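Long-range contacts in hypothetical protein PH0495 (Pyrococcus horikoshii, PDB 1X3L), which phosphorylates D-glycerate to 2-phosphoglycerate, using ATP or several other phosphate donors, with magnesium as the preferred metal: residues Y52-G57 and K110-I115; L56-C61 and Y82-E87; E62-I67 and F126-G131; G76-K81 and K89-I94; A96-P101 and G133-E138. All blocks are in the same frame, centred on the assembly; numbering follows the deposited sequence.

Contact 1 (Y52-G57 and K110-I115); sequences YVIALG and KEALSI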
# COMPACT_ATOMS: atom_id res chain seq x y z
N TYR A 52 12.98 -15.07 -14.73
CA TYR A 52 12.81 -15.62 -13.40
C TYR A 52 11.88 -14.72 -12.59
O TYR A 52 11.71 -13.54 -12.90
CB TYR A 52 14.16 -15.73 -12.70
CG TYR A 52 15.07 -16.80 -13.27
CD1 TYR A 52 14.88 -18.14 -12.94
CD2 TYR A 52 16.09 -16.47 -14.17
CE1 TYR A 52 15.69 -19.14 -13.49
CE2 TYR A 52 16.90 -17.46 -14.73
CZ TYR A 52 16.70 -18.79 -14.38
OH TYR A 52 17.49 -19.78 -14.93
N VAL A 53 11.28 -15.28 -11.54
CA VAL A 53 10.37 -14.50 -10.71
C VAL A 53 10.63 -14.70 -9.22
O VAL A 53 10.72 -15.83 -8.74
CB VAL A 53 8.89 -14.87 -10.97
CG1 VAL A 53 8.00 -14.20 -9.92
CG2 VAL A 53 8.47 -14.44 -12.36
N ILE A 54 10.75 -13.59 -8.50
CA ILE A 54 10.94 -13.62 -7.06
C ILE A 54 9.87 -12.69 -6.50
O ILE A 54 9.95 -11.47 -6.64
CB ILE A 54 12.33 -13.10 -6.65
CG1 ILE A 54 13.41 -14.06 -7.15
CG2 ILE A 54 12.40 -12.95 -5.13
CD1 ILE A 54 14.84 -13.59 -6.89
N ALA A 55 8.85 -13.28 -5.87
CA ALA A 55 7.75 -12.52 -5.30
C ALA A 55 7.70 -12.63 -3.79
O ALA A 55 7.92 -13.70 -3.22
CB ALA A 55 6.44 -13.00 -5.90
N LEU A 56 7.40 -11.51 -3.14
CA LEU A 56 7.32 -11.44 -1.69
C LEU A 56 6.25 -10.45 -1.25
O LEU A 56 6.22 -9.30 -1.70
CB LEU A 56 8.67 -11.03 -1.09
CG LEU A 56 9.32 -9.81 -1.76
CD1 LEU A 56 9.79 -8.82 -0.70
CD2 LEU A 56 10.47 -10.27 -2.63
N GLY A 57 5.38 -10.90 -0.35
CA GLY A 57 4.31 -10.05 0.14
C GLY A 57 3.00 -10.80 0.11
O GLY A 57 2.93 -11.93 -0.37
N LYS A 110 16.26 -17.70 1.21
CA LYS A 110 17.30 -18.60 0.70
C LYS A 110 16.93 -19.08 -0.70
O LYS A 110 17.79 -19.19 -1.57
CB LYS A 110 17.48 -19.80 1.62
CG LYS A 110 18.17 -19.49 2.94
CD LYS A 110 18.34 -20.76 3.76
CE LYS A 110 19.13 -20.50 5.03
NZ LYS A 110 20.52 -20.06 4.73
N GLU A 111 15.65 -19.38 -0.90
CA GLU A 111 15.17 -19.83 -2.20
C GLU A 111 15.41 -18.73 -3.23
O GLU A 111 15.78 -19.01 -4.37
CB GLU A 111 13.68 -20.15 -2.14
CG GLU A 111 13.35 -21.46 -1.45
CD GLU A 111 13.68 -22.66 -2.32
OE1 GLU A 111 14.84 -22.80 -2.75
OE2 GLU A 111 12.76 -23.48 -2.57
N ALA A 112 15.17 -17.48 -2.83
CA ALA A 112 15.37 -16.35 -3.73
C ALA A 112 16.84 -16.18 -4.10
O ALA A 112 17.16 -15.92 -5.26
CB ALA A 112 14.84 -15.07 -3.09
N LEU A 113 17.74 -16.32 -3.13
CA LEU A 113 19.16 -16.18 -3.41
C LEU A 113 19.62 -17.27 -4.38
O LEU A 113 20.43 -17.04 -5.27
CB LEU A 113 19.99 -16.26 -2.13
CG LEU A 113 19.67 -15.32 -0.97
CD1 LEU A 113 20.91 -15.20 -0.09
CD2 LEU A 113 19.26 -13.95 -1.48
N SER A 114 19.08 -18.47 -4.19
CA SER A 114 19.40 -19.60 -5.04
C SER A 114 19.07 -19.26 -6.49
O SER A 114 19.85 -19.53 -7.40
CB SER A 114 18.61 -20.83 -4.60
OG SER A 114 18.75 -21.88 -5.54
N ILE A 115 17.90 -18.66 -6.69
CA ILE A 115 17.45 -18.28 -8.02
C ILE A 115 18.35 -17.20 -8.63
O ILE A 115 18.66 -17.25 -9.82
CB ILE A 115 15.99 -17.76 -7.97
CG1 ILE A 115 15.06 -18.91 -7.60
CG2 ILE A 115 15.60 -17.14 -9.31
CD1 ILE A 115 13.64 -18.48 -7.32
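Ile-54 and Ala-112 touch methyl to methyl, with Ile-54 CG2 3.8 Å from Ala-112 CB. The other branch of the isoleucine runs on to the helix backbone, where its CD1 lies 3.7 Å from Ala-112 O. CG1 stands anti to the carbonyl carbon (chi1 -66°) and CG2 anti to the backbone N; CG2 and, through the extended chain beyond CG1, CD1 both come against the alanine. One helical turn on, Ile-115 makes the second half of the contact. Its CG2 comes obliquely to the ring of Tyr-52, 3.8 Å from CD1, and close to the start of that side chain as well, 3.9 Å from Tyr-52 CB. The same methyl reaches back toward Ile-54 CG1 at a looser 4.4 Å, while Ile-115 CD1 lies over the strand backbone near Val-53 O. The touching residues are all buried and meet through carbon atoms and backbone carbonyls; no hydrogen bond crosses. The strand is an inner one of a six-stranded parallel sheet in the 321456 order of Rossmann-like folds, and helix 103-118 is the crossover from edge strand 92-96 to strand 124-129. It runs nearly antiparallel to strand 52-56, at 159° between segment axes 9.1 Å apart. Further out, Ile-115 also packs on Val-77 of the next strand and Ala-112 on Phe-137, so the helix spans more than one strand. Val-53 points to the opposite face of the sheet, where it meets Ile-67. Backbone bonds to Phe-126 on one flank and Val-77 on the other hold strand 52-56 in place.

Contact 2 (L56-C61 and Y82-E87); sequences LGKAAC and YGYGKE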
# COMPACT_ATOMS: atom_id res chain seq x y z
N LEU A 56 7.40 -11.51 -3.14
CA LEU A 56 7.32 -11.44 -1.69
C LEU A 56 6.25 -10.45 -1.25
O LEU A 56 6.22 -9.30 -1.70
CB LEU A 56 8.67 -11.03 -1.09
CG LEU A 56 9.32 -9.81 -1.76
CD1 LEU A 56 9.79 -8.82 -0.70
CD2 LEU A 56 10.47 -10.27 -2.63
N GLY A 57 5.38 -10.90 -0.35
CA GLY A 57 4.31 -10.05 0.14
C GLY A 57 3.00 -10.80 0.11
O GLY A 57 2.93 -11.93 -0.37
N LYS A 58 1.95 -10.16 0.62
CA LYS A 58 0.63 -10.77 0.66
C LYS A 58 0.03 -11.05 -0.71
O LYS A 58 -0.83 -11.92 -0.84
CB LYS A 58 -0.31 -9.87 1.47
CG LYS A 58 0.10 -9.73 2.93
CD LYS A 58 -0.79 -8.74 3.66
CE LYS A 58 -0.35 -8.56 5.10
NZ LYS A 58 -1.13 -7.49 5.79
N ALA A 59 0.49 -10.35 -1.74
CA ALA A 59 -0.03 -10.56 -3.10
C ALA A 59 0.99 -11.24 -4.01
O ALA A 59 0.86 -11.21 -5.23
CB ALA A 59 -0.46 -9.22 -3.70
N ALA A 60 2.00 -11.85 -3.41
CA ALA A 60 3.05 -12.53 -4.16
C ALA A 60 2.51 -13.47 -5.23
O ALA A 60 2.93 -13.41 -6.39
CB ALA A 60 3.96 -13.29 -3.20
N CYS A 61 1.59 -14.36 -4.85
CA CYS A 61 1.02 -15.31 -5.79
C CYS A 61 0.19 -14.66 -6.89
O CYS A 61 0.28 -15.04 -8.05
CB CYS A 61 0.17 -16.35 -5.06
SG CYS A 61 1.15 -17.48 -4.04
N TYR A 82 0.52 -17.36 5.50
CA TYR A 82 -0.13 -18.66 5.65
C TYR A 82 -1.59 -18.51 5.24
O TYR A 82 -2.29 -17.62 5.71
CB TYR A 82 -0.03 -19.13 7.10
CG TYR A 82 1.38 -19.47 7.54
CD1 TYR A 82 2.08 -20.52 6.95
CD2 TYR A 82 2.02 -18.72 8.52
CE1 TYR A 82 3.39 -20.81 7.32
CE2 TYR A 82 3.33 -19.00 8.91
CZ TYR A 82 4.01 -20.05 8.30
OH TYR A 82 5.31 -20.33 8.67
N GLY A 83 -2.04 -19.39 4.35
CA GLY A 83 -3.41 -19.34 3.88
C GLY A 83 -3.55 -18.67 2.53
O GLY A 83 -4.50 -18.93 1.79
N TYR A 84 -2.60 -17.80 2.19
CA TYR A 84 -2.62 -17.08 0.92
C TYR A 84 -2.20 -17.97 -0.25
O TYR A 84 -2.24 -17.56 -1.40
CB TYR A 84 -1.80 -15.80 1.03
CG TYR A 84 -2.39 -14.77 1.98
CD1 TYR A 84 -2.73 -15.12 3.29
CD2 TYR A 84 -2.61 -13.46 1.57
CE1 TYR A 84 -3.28 -14.18 4.16
CE2 TYR A 84 -3.16 -12.52 2.44
CZ TYR A 84 -3.49 -12.88 3.73
OH TYR A 84 -4.04 -11.95 4.59
N GLY A 85 -1.81 -19.20 0.08
CA GLY A 85 -1.37 -20.18 -0.90
C GLY A 85 -1.53 -19.91 -2.39
O GLY A 85 -0.76 -19.15 -2.97
N LYS A 86 -2.50 -20.55 -3.02
CA LYS A 86 -2.73 -20.39 -4.46
C LYS A 86 -1.54 -20.88 -5.29
O LYS A 86 -0.53 -20.19 -5.41
CB LYS A 86 -3.02 -18.93 -4.80
CG LYS A 86 -4.37 -18.43 -4.28
CD LYS A 86 -4.55 -16.93 -4.49
CE LYS A 86 -3.58 -16.12 -3.64
NZ LYS A 86 -3.80 -14.65 -3.77
N GLU A 87 -1.67 -22.07 -5.86
CA GLU A 87 -0.63 -22.70 -6.66
C GLU A 87 -0.28 -21.97 -7.96
O GLU A 87 -1.12 -21.27 -8.54
CB GLU A 87 -1.04 -24.14 -6.99
CG GLU A 87 -2.42 -24.25 -7.64
CD GLU A 87 -2.84 -25.68 -7.89
OE1 GLU A 87 -2.20 -26.36 -8.73
OE2 GLU A 87 -3.82 -26.13 -7.27
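Tyr-84 turns one edge of its ring to the backbone of Lys-58: the carbonyl oxygen of the lysine lies near the ring plane, 3.4 Å from Tyr-84 CD2. On the other flank, also in plane, the ring meets Tyr-82 O from its own loop, so two carbonyls face its CD2 and CD1 sides. Next along the rim, Tyr-84 CE2 touches the root of the lysine chain at Lys-58 CB, 4.0 Å off. From there the lysine leads away from the loop, fully extended beyond CG, and the ammonium group lies well clear of this contact. The second point of touch is between Cys-61 and Lys-86. Lys-86 bends at chi3 (-67°), which folds CE back over the helix start to 4.0 Å from Cys-61 CB; its own CB is 4.1 Å from the same atom. Lys-86 NZ then has a long, weak ion pair with Glu-62. Thr-80 holds the turn at Lys-58, its hydroxyl bonded to Gly-57 O and more weakly to Lys-58 O. Gly-57 has backbone angles at which a CB would collide with the carbonyl of Leu-56. It opens a type I turn closed by Ala-60 N to Gly-57 O (3.2 Å), with Ala-59 at the N-cap. This is a strand-to-helix turn at the C-terminal edge of a parallel sheet, where Rossmann-like enzymes commonly bind their ligands, consistent with the inferred role of Lys-58 in holding substrate.

Contact 3 (E62-I67 and F126-G131); sequences EMARAI and FILISG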
# COMPACT_ATOMS: atom_id res chain seq x y z
N GLU A 62 -0.63 -13.68 -6.52
CA GLU A 62 -1.44 -13.00 -7.52
C GLU A 62 -0.55 -12.26 -8.53
O GLU A 62 -0.79 -12.33 -9.73
CB GLU A 62 -2.43 -12.05 -6.86
CG GLU A 62 -3.68 -12.75 -6.35
CD GLU A 62 -4.51 -13.35 -7.48
OE1 GLU A 62 -5.21 -12.59 -8.19
OE2 GLU A 62 -4.46 -14.59 -7.67
N MET A 63 0.47 -11.57 -8.04
CA MET A 63 1.37 -10.85 -8.95
C MET A 63 2.13 -11.83 -9.83
O MET A 63 2.27 -11.62 -11.03
CB MET A 63 2.33 -9.97 -8.14
CG MET A 63 1.64 -8.77 -7.50
SD MET A 63 2.67 -7.83 -6.36
CE MET A 63 3.62 -6.81 -7.53
N ALA A 64 2.60 -12.92 -9.23
CA ALA A 64 3.34 -13.95 -9.96
C ALA A 64 2.48 -14.58 -11.05
O ALA A 64 2.96 -14.86 -12.15
CB ALA A 64 3.82 -15.03 -8.99
N ARG A 65 1.21 -14.80 -10.74
CA ARG A 65 0.28 -15.40 -11.69
C ARG A 65 0.16 -14.53 -12.95
O ARG A 65 0.07 -15.05 -14.06
CB ARG A 65 -1.08 -15.59 -11.03
CG ARG A 65 -2.10 -16.36 -11.86
CD ARG A 65 -3.29 -16.80 -11.00
NE ARG A 65 -4.04 -15.67 -10.45
CZ ARG A 65 -4.95 -14.97 -11.13
NH1 ARG A 65 -5.22 -15.27 -12.40
NH2 ARG A 65 -5.57 -13.95 -10.55
N ALA A 66 0.16 -13.22 -12.76
CA ALA A 66 0.05 -12.29 -13.89
C ALA A 66 1.27 -12.43 -14.81
O ALA A 66 1.13 -12.44 -16.04
CB ALA A 66 -0.07 -10.85 -13.38
N ILE A 67 2.45 -12.52 -14.22
CA ILE A 67 3.67 -12.65 -15.01
C ILE A 67 3.66 -13.95 -15.81
O ILE A 67 4.03 -13.96 -16.99
CB ILE A 67 4.92 -12.60 -14.11
CG1 ILE A 67 5.05 -11.21 -13.47
CG2 ILE A 67 6.16 -12.92 -14.92
CD1 ILE A 67 5.23 -10.09 -14.48
N PHE A 126 12.21 -10.72 -12.40
CA PHE A 126 11.12 -9.91 -11.89
C PHE A 126 11.10 -10.00 -10.37
O PHE A 126 11.13 -11.10 -9.81
CB PHE A 126 9.77 -10.41 -12.43
CG PHE A 126 9.40 -9.87 -13.77
CD1 PHE A 126 8.82 -8.61 -13.89
CD2 PHE A 126 9.62 -10.62 -14.92
CE1 PHE A 126 8.47 -8.11 -15.14
CE2 PHE A 126 9.28 -10.12 -16.18
CZ PHE A 126 8.70 -8.87 -16.29
N ILE A 127 11.06 -8.85 -9.70
CA ILE A 127 10.98 -8.82 -8.25
C ILE A 127 9.61 -8.22 -7.98
O ILE A 127 9.37 -7.06 -8.29
CB ILE A 127 12.07 -7.91 -7.63
CG1 ILE A 127 13.45 -8.36 -8.10
CG2 ILE A 127 11.99 -7.97 -6.11
CD1 ILE A 127 13.87 -9.74 -7.61
N LEU A 128 8.70 -9.02 -7.43
CA LEU A 128 7.33 -8.58 -7.16
C LEU A 128 7.15 -8.31 -5.67
O LEU A 128 7.17 -9.23 -4.85
CB LEU A 128 6.35 -9.64 -7.68
CG LEU A 128 6.62 -10.13 -9.12
CD1 LEU A 128 5.56 -11.14 -9.54
CD2 LEU A 128 6.62 -8.94 -10.08
N ILE A 129 6.95 -7.05 -5.32
CA ILE A 129 6.82 -6.65 -3.93
C ILE A 129 5.45 -6.11 -3.51
O ILE A 129 4.86 -5.27 -4.19
CB ILE A 129 7.90 -5.60 -3.58
CG1 ILE A 129 9.27 -6.09 -4.05
CG2 ILE A 129 7.92 -5.34 -2.08
CD1 ILE A 129 10.41 -5.08 -3.86
N SER A 130 4.96 -6.60 -2.38
CA SER A 130 3.68 -6.17 -1.82
C SER A 130 3.80 -6.11 -0.30
O SER A 130 4.87 -6.34 0.25
CB SER A 130 2.54 -7.10 -2.25
OG SER A 130 2.86 -8.46 -2.02
N GLY A 131 2.69 -5.79 0.37
CA GLY A 131 2.70 -5.67 1.81
C GLY A 131 3.11 -6.91 2.59
O GLY A 131 2.83 -8.04 2.18
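Phe-126 offers one face of its ring to Ile-67, whose CD1 sits 3.9 Å from the ring centroid and 14° off the normal, a CH-pi contact shifted slightly toward the CD1-CE1 rim. Ile-67 CG2 adds a looser touch near Phe-126 CD2. The other flat group is the guanidinium of Arg-65, which holds Glu-62 side-on and in its own plane: NH2 reaches OE1 of the glutamate at 2.7 Å and NE reaches OE2 at 3.0 Å. That salt bridge lies on the helix's outer side, and Arg-65 also makes a cation-pi contact with Tyr-24. The frame is a Rossmann-like beta-alpha-beta unit: helix 60-70 links strands 51-56 and 75-81 and packs on their parallel sheet, in which strand 124-129 is the neighbour of 51-56; its segment runs at 147° to strand 126-129. In the middle, Met-63 and Leu-128 slide past each other in opposite directions. Met-63 CB meets Leu-128 CD1 at 3.7 Å, and chi3 (81°) bends the sulfur chain so that CE turns back to 3.9 Å from Leu-128 CB. Nearby, SD lies 4.2 Å from CB of Ser-130, whose OG takes the N-H of Ala-59. An alanine at Met-63 would probably open a gap where SD and CE lay, leaving Leu-128 CB and Ser-130 CB without their packing partner on the helix. Ile-67 CG1 closes on the leucine from the next turn, and Leu-128 CD1 is pressed into the helix backbone, 3.5 Å from both Met-63 C and Ala-64 N.

Contact 4 (G76-K81 and K89-I94); sequences GVAVTK and KRIKVI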
# COMPACT_ATOMS: atom_id res chain seq x y z
N GLY A 76 11.16 -19.72 -10.28
CA GLY A 76 11.03 -18.63 -9.33
C GLY A 76 10.43 -19.08 -8.02
O GLY A 76 10.20 -20.27 -7.79
N VAL A 77 10.17 -18.12 -7.14
CA VAL A 77 9.58 -18.41 -5.84
C VAL A 77 8.66 -17.27 -5.41
O VAL A 77 8.92 -16.10 -5.71
CB VAL A 77 10.66 -18.61 -4.75
CG1 VAL A 77 11.40 -17.30 -4.48
CG2 VAL A 77 10.02 -19.13 -3.47
N ALA A 78 7.58 -17.63 -4.73
CA ALA A 78 6.61 -16.66 -4.24
C ALA A 78 6.44 -16.91 -2.75
O ALA A 78 6.01 -17.99 -2.34
CB ALA A 78 5.28 -16.83 -4.97
N VAL A 79 6.79 -15.91 -1.95
CA VAL A 79 6.69 -16.03 -0.49
C VAL A 79 5.52 -15.18 0.00
O VAL A 79 5.52 -13.95 -0.17
CB VAL A 79 7.99 -15.56 0.19
CG1 VAL A 79 7.98 -15.95 1.66
CG2 VAL A 79 9.19 -16.17 -0.52
N THR A 80 4.53 -15.83 0.61
CA THR A 80 3.35 -15.12 1.10
C THR A 80 2.90 -15.64 2.47
O THR A 80 3.48 -16.58 3.01
CB THR A 80 2.19 -15.24 0.08
OG1 THR A 80 1.12 -14.37 0.46
CG2 THR A 80 1.68 -16.68 0.02
N LYS A 81 1.86 -15.02 3.02
CA LYS A 81 1.32 -15.41 4.32
C LYS A 81 0.64 -16.77 4.32
O LYS A 81 0.24 -17.28 3.27
CB LYS A 81 0.32 -14.36 4.81
CG LYS A 81 0.94 -13.04 5.23
CD LYS A 81 -0.14 -12.05 5.69
CE LYS A 81 -0.96 -12.60 6.85
NZ LYS A 81 -0.14 -12.85 8.07
N LYS A 89 2.11 -22.24 -11.87
CA LYS A 89 2.59 -23.16 -12.89
C LYS A 89 4.07 -23.51 -12.83
O LYS A 89 4.43 -24.69 -12.85
CB LYS A 89 2.24 -22.62 -14.28
CG LYS A 89 0.74 -22.53 -14.52
CD LYS A 89 0.40 -21.80 -15.81
CE LYS A 89 -1.11 -21.68 -15.97
NZ LYS A 89 -1.49 -20.88 -17.16
N ARG A 90 4.93 -22.51 -12.73
CA ARG A 90 6.36 -22.77 -12.68
C ARG A 90 7.06 -22.05 -11.53
O ARG A 90 8.29 -22.02 -11.47
CB ARG A 90 7.02 -22.38 -14.00
CG ARG A 90 6.41 -23.07 -15.21
CD ARG A 90 7.45 -23.22 -16.29
NE ARG A 90 8.59 -23.98 -15.80
CZ ARG A 90 9.69 -24.23 -16.50
NH1 ARG A 90 9.80 -23.78 -17.75
NH2 ARG A 90 10.68 -24.94 -15.96
N ILE A 91 6.28 -21.49 -10.62
CA ILE A 91 6.84 -20.77 -9.49
C ILE A 91 6.49 -21.49 -8.19
O ILE A 91 5.32 -21.75 -7.90
CB ILE A 91 6.31 -19.33 -9.44
CG1 ILE A 91 6.68 -18.61 -10.74
CG2 ILE A 91 6.88 -18.59 -8.24
CD1 ILE A 91 6.06 -17.24 -10.89
N LYS A 92 7.52 -21.81 -7.41
CA LYS A 92 7.34 -22.51 -6.15
C LYS A 92 6.72 -21.55 -5.14
O LYS A 92 7.09 -20.38 -5.08
CB LYS A 92 8.70 -23.00 -5.63
CG LYS A 92 8.64 -23.77 -4.32
CD LYS A 92 10.05 -24.10 -3.83
CE LYS A 92 10.02 -24.95 -2.57
NZ LYS A 92 9.48 -26.31 -2.83
N VAL A 93 5.78 -22.06 -4.35
CA VAL A 93 5.12 -21.23 -3.35
C VAL A 93 5.48 -21.61 -1.92
O VAL A 93 5.45 -22.78 -1.54
CB VAL A 93 3.58 -21.30 -3.50
CG1 VAL A 93 2.91 -20.53 -2.37
CG2 VAL A 93 3.16 -20.74 -4.85
N ILE A 94 5.81 -20.59 -1.12
CA ILE A 94 6.16 -20.79 0.27
C ILE A 94 5.37 -19.82 1.15
O ILE A 94 5.34 -18.62 0.87
CB ILE A 94 7.66 -20.53 0.51
CG1 ILE A 94 8.49 -21.54 -0.28
CG2 ILE A 94 7.98 -20.62 1.99
CD1 ILE A 94 9.98 -21.30 -0.19
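Ile-94 leans back along the neighbouring strand to meet Val-77. Its CB begins 4.2 Å from Ala-78 O; CG1 stands anti to the carbonyl carbon (chi1 -63°), and the extended chain brings CD1 obliquely against Val-77 CG2 at 3.9 Å. That valine methyl is wedged in turn against the backbone, 3.6 Å from Lys-92 O. Glu-111 of helix 103-118 covers Ile-94 from outside the pair. Underneath, the backbones are joined in true parallel fashion. Ala-78 bonds on both sides of Val-93, giving its N-H to Lys-92 O (2.8 Å) and taking the N-H of Ile-94 on its O (2.9 Å). Ile-94 does likewise, its carbonyl accepting from Thr-80 N. The bond at the other end, from Lys-92 N to Gly-76 O, is longer at 3.1 Å. This pairing adds edge strand 92-96 to a Rossmann-like parallel sheet; the link from strand 75-81 is a loop, with no helix in between. On the opposite face Ile-91 comes in: its CG2 lies over the strand backbone 3.5 Å from Val-77 N and also meets Ala-78 CB at 4.0 Å, while its CD1 reaches Ala-64 of helix 60-70, and the side chain also touches Glu-68.

Contact 5 (A96-P101 and G133-E138); sequences AGHPIP and GSALFE. With SO4 (sulfate ion), chain B.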
# COMPACT_ATOMS: atom_id res chain seq x y z
N ALA A 96 5.01 -18.02 4.73
CA ALA A 96 5.86 -17.72 5.87
C ALA A 96 5.20 -16.87 6.94
O ALA A 96 4.06 -16.45 6.80
CB ALA A 96 7.14 -17.05 5.39
N GLY A 97 5.94 -16.62 8.01
CA GLY A 97 5.42 -15.84 9.12
C GLY A 97 5.27 -14.35 8.89
O GLY A 97 6.07 -13.72 8.19
N HIS A 98 4.23 -13.79 9.51
CA HIS A 98 3.92 -12.37 9.45
C HIS A 98 2.84 -12.10 10.49
O HIS A 98 1.88 -12.86 10.61
CB HIS A 98 3.41 -11.99 8.05
CG HIS A 98 3.02 -10.55 7.92
ND1 HIS A 98 1.81 -10.06 8.38
CD2 HIS A 98 3.69 -9.48 7.43
CE1 HIS A 98 1.76 -8.76 8.18
NE2 HIS A 98 2.89 -8.38 7.61
N PRO A 99 2.95 -10.99 11.24
CA PRO A 99 3.99 -9.95 11.21
C PRO A 99 5.34 -10.34 11.81
O PRO A 99 6.27 -9.54 11.81
CB PRO A 99 3.34 -8.81 11.98
CG PRO A 99 2.59 -9.54 13.03
CD PRO A 99 1.94 -10.67 12.26
N ILE A 100 5.44 -11.55 12.35
CA ILE A 100 6.70 -12.00 12.94
C ILE A 100 7.31 -13.07 12.05
O ILE A 100 6.67 -14.08 11.76
CB ILE A 100 6.50 -12.57 14.35
CG1 ILE A 100 5.88 -11.50 15.25
CG2 ILE A 100 7.83 -13.05 14.92
CD1 ILE A 100 5.62 -11.98 16.67
N PRO A 101 8.55 -12.86 11.60
CA PRO A 101 9.24 -13.82 10.73
C PRO A 101 9.51 -15.16 11.41
O PRO A 101 9.73 -15.22 12.62
CB PRO A 101 10.52 -13.09 10.37
CG PRO A 101 10.82 -12.31 11.62
CD PRO A 101 9.46 -11.76 11.98
N GLY A 133 6.21 -7.87 3.16
CA GLY A 133 7.49 -8.39 2.72
C GLY A 133 8.63 -8.41 3.73
O GLY A 133 9.55 -9.21 3.60
N SER A 134 8.58 -7.54 4.74
CA SER A 134 9.65 -7.50 5.73
C SER A 134 9.75 -8.75 6.59
O SER A 134 10.84 -9.27 6.81
CB SER A 134 9.49 -6.28 6.65
OG SER A 134 9.78 -5.08 5.96
N ALA A 135 8.61 -9.23 7.08
CA ALA A 135 8.58 -10.43 7.92
C ALA A 135 8.54 -11.71 7.09
O ALA A 135 9.16 -12.72 7.46
CB ALA A 135 7.36 -10.37 8.84
N LEU A 136 7.83 -11.68 5.97
CA LEU A 136 7.70 -12.84 5.10
C LEU A 136 8.97 -13.19 4.34
O LEU A 136 9.17 -14.34 3.96
CB LEU A 136 6.59 -12.59 4.07
CG LEU A 136 5.15 -12.45 4.56
CD1 LEU A 136 4.27 -11.97 3.40
CD2 LEU A 136 4.66 -13.79 5.11
N PHE A 137 9.82 -12.20 4.12
CA PHE A 137 11.04 -12.40 3.35
C PHE A 137 12.23 -11.84 4.12
O PHE A 137 12.52 -10.64 4.05
CB PHE A 137 10.89 -11.67 2.02
CG PHE A 137 11.91 -12.03 1.00
CD1 PHE A 137 11.80 -13.22 0.28
CD2 PHE A 137 12.95 -11.16 0.70
CE1 PHE A 137 12.72 -13.53 -0.72
CE2 PHE A 137 13.88 -11.47 -0.29
CZ PHE A 137 13.76 -12.65 -1.01
N GLU A 138 12.93 -12.71 4.84
CA GLU A 138 14.08 -12.27 5.61
C GLU A 138 15.16 -13.33 5.78
O GLU A 138 14.89 -14.52 5.88
CB GLU A 138 13.62 -11.78 6.99
CG GLU A 138 14.75 -11.35 7.92
CD GLU A 138 15.69 -10.34 7.29
OE1 GLU A 138 15.22 -9.26 6.88
OE2 GLU A 138 16.90 -10.62 7.19
S SO4 B . 6.06 -4.13 5.34
O1 SO4 B . 7.12 -3.22 4.88
O2 SO4 B . 5.61 -3.69 6.67
O3 SO4 B . 6.56 -5.51 5.42
O4 SO4 B . 4.92 -4.08 4.40
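Ala-135 O receives a hydrogen bond from Ser-105 OG, while Pro-101 CB closes on the same oxygen at 3.2 Å. The methyl of Ala-135 is just as tightly set, its CB 3.3 Å from Pro-99 O, in a bend whose His-98 to Pro-99 peptide is cis. Next door, Leu-136 pushes CD2 toward two backbone carbonyls, 3.2 Å from Ala-96 O and 3.4 Å from Gly-97 O. His-98 CB rests on the same methyl at 3.7 Å, and the imidazole continues past Ala-135 CB, oblique to it. An alanine at Leu-136 would probably open a gap beside His-98 CB and leave the Ala-96 and Gly-97 carbonyls without the methyl packed against them. Away from the bend, Ser-134 N points almost straight at sulfate O3 (2.9 Å, 164°), and Gly-132 N and Ala-206 N also bind the ion. Sulfate at a glycine-rich helix start is consistent with a phosphate-binding position, though the ion probably came from the crystallisation liquor. His-98 touches Lys-58, placing the bend beside the likely substrate site. Around it, Ala-96 packs on the start of helix 103-118, Pro-101 on helix 146-158, and Leu-136 on Lys-81 of strand 75-81.

Overall arrangement
Following the chain, contacts 1 and 2 start from adjoining parts, strand 51-56 and the turn after it, sharing Leu-56 and Gly-57. Contact 2 closes first, bringing 82-87 back to the turn at Lys-58. Contact 4, the short pairing of 76-81 with 89-94, falls within the spans of contacts 1 and 3 and crosses contact 2. Contact 1 closes at helix 103-118, and contact 3, which crosses contacts 1 and 2, closes at strand 124-129. Contact 5 begins after contacts 2 and 4 are shut and crosses contacts 1 and 3. Together they join the sheet to helices on both its faces: contact 1 on one, contact 3 on the other, with contacts 2 and 5 at the loops near Lys-58.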